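Local coordinates for elastase inhibitor AFUEI (PDB 3W0E), which inhibits the organism's own elastase non-competitively with nanomolar affinity and also inhibits human leukocyte elastase, at residues P33-H38 with A49-I54. Numbering follows the deposited sequence.
Sequences PIRVLH and ASRLNI
R35 and R51 stack guanidinium on guanidinium, with centres 3.5 Å apart and planes 20° from parallel. The overlap is offset: R51 CZ lies over one face of the R35 group, toward its rim. Both chains start with CG anti to the backbone N and bend at chi3 (67° in R35, 55° in R51), which swings NE off the line of the extended start. At the edge of the R35 group, N53 OD1 sits near the plane. N53 OD1 accepts a bond from R35 NE at 2.8 Å and a weak one from R35 NH2 at 3.0 Å. The N53 amide is itself fixed, because ND2 donates to H66 O and to the C-terminal carboxylate of A68. Outside the two segments, R51 NE forms a salt bridge with the same A68 carboxylate.

Beneath these side chains run two parallel strands. On strand 34-37, R35 bonds through both N and O: R35 N reaches L52 O at 2.8 Å, and R35 O receives I54 N at 2.9 Å. The bonds L52 N to P33 O and L37 N to I54 O extend the pairing at either end. On the other face of the sheet, I34 CG2 meets I54 CG1 at 4.1 Å. L52 there packs against C5 and A9 of helix 2-15. Strand 34-37 is thus joined to the central strand of the mixed sheet of this I78-family inhibitor.

Two cationic groups this close should repel. The A68 carboxylate, only distantly and weakly paired with R35, probably offsets that charge, while OD1 of N53 holds the R35 group in place.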
ATOM      1  N   PRO A  33       9.664  -2.704 -10.629  1.00 24.09           N
ATOM      2  CA  PRO A  33      10.707  -2.159  -9.764  1.00 25.91           C
ATOM      3  C   PRO A  33      10.397  -2.304  -8.301  1.00 23.92           C
ATOM      4  O   PRO A  33       9.275  -2.584  -7.978  1.00 16.97           O
ATOM      5  CB  PRO A  33      10.675  -0.694 -10.108  1.00 23.42           C
ATOM      6  CG  PRO A  33       9.309  -0.460 -10.565  1.00 25.91           C
ATOM      7  CD  PRO A  33       8.899  -1.648 -11.289  1.00 22.56           C
ATOM      8  N   ILE A  34      11.406  -2.117  -7.455  1.00 18.36           N
ATOM      9  CA  ILE A  34      11.195  -2.133  -6.008  1.00 16.59           C
ATOM     10  C   ILE A  34      11.603  -0.755  -5.482  1.00 16.59           C
ATOM     11  O   ILE A  34      12.674  -0.237  -5.830  1.00 17.16           O
ATOM     12  CB  ILE A  34      12.082  -3.168  -5.327  1.00 19.42           C
ATOM     13  CG1 ILE A  34      11.664  -4.583  -5.723  1.00 19.66           C
ATOM     14  CG2 ILE A  34      12.018  -3.032  -3.815  1.00 14.24           C
ATOM     15  CD1 ILE A  34      12.702  -5.628  -5.332  1.00 23.30           C
ATOM     16  N   ARG A  35      10.754  -0.151  -4.658  1.00 12.81           N
ATOM     17  CA  ARG A  35      11.038   1.160  -4.089  1.00 15.62           C
ATOM     18  C   ARG A  35      11.016   1.047  -2.574  1.00 16.36           C
ATOM     19  O   ARG A  35      10.115   0.439  -2.005  1.00 15.56           O
ATOM     20  CB  ARG A  35       9.984   2.181  -4.525  1.00 15.53           C
ATOM     21  CG  ARG A  35      10.063   3.519  -3.808  1.00 17.12           C
ATOM     22  CD  ARG A  35       9.149   4.544  -4.490  1.00 18.57           C
ATOM     23  NE  ARG A  35       7.745   4.188  -4.336  1.00 19.68           N
ATOM     24  CZ  ARG A  35       6.740   4.879  -4.866  1.00 22.03           C
ATOM     25  NH1 ARG A  35       6.995   5.947  -5.608  1.00 21.66           N
ATOM     26  NH2 ARG A  35       5.489   4.486  -4.663  1.00 20.39           N
ATOM     27  N   VAL A  36      12.010   1.630  -1.917  1.00 12.50           N
ATOM     28  CA  VAL A  36      12.018   1.634  -0.458  1.00 14.68           C
ATOM     29  C   VAL A  36      11.431   2.965   0.050  1.00 14.13           C
ATOM     30  O   VAL A  36      11.872   4.041  -0.359  1.00 20.37           O
ATOM     31  CB  VAL A  36      13.444   1.390   0.100  1.00 17.85           C
ATOM     32  CG1 VAL A  36      13.410   1.358   1.640  1.00 19.73           C
ATOM     33  CG2 VAL A  36      13.985   0.065  -0.413  1.00 17.33           C
ATOM     34  N   LEU A  37      10.429   2.890   0.928  1.00 14.78           N
ATOM     35  CA  LEU A  37       9.779   4.080   1.445  1.00 11.82           C
ATOM     36  C   LEU A  37      10.306   4.345   2.849  1.00 15.71           C
ATOM     37  O   LEU A  37      10.120   3.518   3.720  1.00 16.90           O
ATOM     38  CB  LEU A  37       8.265   3.878   1.491  1.00 18.33           C
ATOM     39  CG  LEU A  37       7.614   3.690   0.111  1.00 14.52           C
ATOM     40  CD1 LEU A  37       6.120   3.522   0.236  1.00 19.10           C
ATOM     41  CD2 LEU A  37       7.961   4.901  -0.773  1.00 17.87           C
ATOM     42  N   HIS A  38      10.974   5.484   3.037  1.00 16.73           N
ATOM     43  CA  HIS A  38      11.538   5.861   4.340  1.00 18.44           C
ATOM     44  C   HIS A  38      10.661   6.879   5.048  1.00 22.37           C
ATOM     45  O   HIS A  38       9.953   7.652   4.407  1.00 15.14           O
ATOM     46  CB  HIS A  38      12.926   6.472   4.162  1.00 18.47           C
ATOM     47  CG  HIS A  38      13.881   5.585   3.435  1.00 21.03           C
ATOM     48  ND1 HIS A  38      14.044   5.627   2.065  1.00 22.25           N
ATOM     49  CD2 HIS A  38      14.728   4.629   3.884  1.00 21.24           C
ATOM     50  CE1 HIS A  38      14.952   4.741   1.705  1.00 20.05           C
ATOM     51  NE2 HIS A  38      15.385   4.123   2.789  1.00 22.72           N
ATOM     52  N   ALA A  49       1.043  -0.919 -10.553  1.00 20.02           N
ATOM     53  CA  ALA A  49       0.658  -2.217 -10.011  1.00 21.88           C
ATOM     54  C   ALA A  49       1.829  -3.168  -9.879  1.00 18.52           C
ATOM     55  O   ALA A  49       1.760  -4.093  -9.085  1.00 21.13           O
ATOM     56  CB  ALA A  49      -0.428  -2.866 -10.884  1.00 18.77           C
ATOM     57  N   SER A  50       2.876  -2.946 -10.677  1.00 23.49           N
ATOM     58  CA  SER A  50       4.041  -3.839 -10.721  1.00 28.39           C
ATOM     59  C   SER A  50       5.123  -3.487  -9.696  1.00 26.38           C
ATOM     60  O   SER A  50       6.074  -4.244  -9.510  1.00 27.11           O
ATOM     61  CB  SER A  50       4.684  -3.819 -12.121  1.00 25.22           C
ATOM     62  OG  SER A  50       3.718  -4.000 -13.151  1.00 36.56           O
ATOM     63  N   ARG A  51       4.990  -2.335  -9.053  1.00 19.34           N
ATOM     64  CA  ARG A  51       6.034  -1.837  -8.162  1.00 17.21           C
ATOM     65  C   ARG A  51       5.844  -2.313  -6.729  1.00 22.31           C
ATOM     66  O   ARG A  51       4.773  -2.125  -6.125  1.00 20.84           O
ATOM     67  CB  ARG A  51       6.086  -0.308  -8.211  1.00 18.00           C
ATOM     68  CG  ARG A  51       7.178   0.320  -7.294  1.00 13.85           C
ATOM     69  CD  ARG A  51       7.379   1.761  -7.639  1.00 20.47           C
ATOM     70  NE  ARG A  51       6.120   2.497  -7.581  1.00 22.41           N
ATOM     71  CZ  ARG A  51       5.932   3.713  -8.083  1.00 21.42           C
ATOM     72  NH1 ARG A  51       6.931   4.363  -8.665  1.00 23.16           N
ATOM     73  NH2 ARG A  51       4.732   4.286  -7.993  1.00 23.90           N
ATOM     74  N   LEU A  52       6.871  -2.964  -6.188  1.00 15.73           N
ATOM     75  CA  LEU A  52       6.820  -3.404  -4.813  1.00 18.88           C
ATOM     76  C   LEU A  52       7.395  -2.292  -3.950  1.00 17.35           C
ATOM     77  O   LEU A  52       8.524  -1.847  -4.166  1.00 16.78           O
ATOM     78  CB  LEU A  52       7.604  -4.695  -4.614  1.00 16.49           C
ATOM     79  CG  LEU A  52       7.730  -5.160  -3.168  1.00 21.29           C
ATOM     80  CD1 LEU A  52       6.346  -5.322  -2.512  1.00 22.28           C
ATOM     81  CD2 LEU A  52       8.506  -6.469  -3.108  1.00 19.20           C
ATOM     82  N   ASN A  53       6.605  -1.839  -2.985  1.00 18.79           N
ATOM     83  CA  ASN A  53       7.060  -0.833  -2.034  1.00 17.64           C
ATOM     84  C   ASN A  53       7.371  -1.485  -0.711  1.00 14.48           C
ATOM     85  O   ASN A  53       6.532  -2.152  -0.125  1.00 17.16           O
ATOM     86  CB  ASN A  53       6.000   0.253  -1.827  1.00 16.41           C
ATOM     87  CG  ASN A  53       5.707   1.020  -3.080  1.00 14.65           C
ATOM     88  OD1 ASN A  53       6.498   1.860  -3.506  1.00 18.48           O
ATOM     89  ND2 ASN A  53       4.571   0.729  -3.699  1.00 23.60           N
ATOM     90  N   ILE A  54       8.602  -1.303  -0.247  1.00 18.94           N
ATOM     91  CA  ILE A  54       9.009  -1.823   1.046  1.00 14.72           C
ATOM     92  C   ILE A  54       9.119  -0.631   1.983  1.00 13.04           C
ATOM     93  O   ILE A  54       9.935   0.261   1.761  1.00 13.59           O
ATOM     94  CB  ILE A  54      10.372  -2.495   0.941  1.00 15.76           C
ATOM     95  CG1 ILE A  54      10.323  -3.629  -0.094  1.00 15.87           C
ATOM     96  CG2 ILE A  54      10.810  -3.021   2.310  1.00 16.65           C
ATOM     97  CD1 ILE A  54       9.537  -4.824   0.359  1.00 19.52           C
TER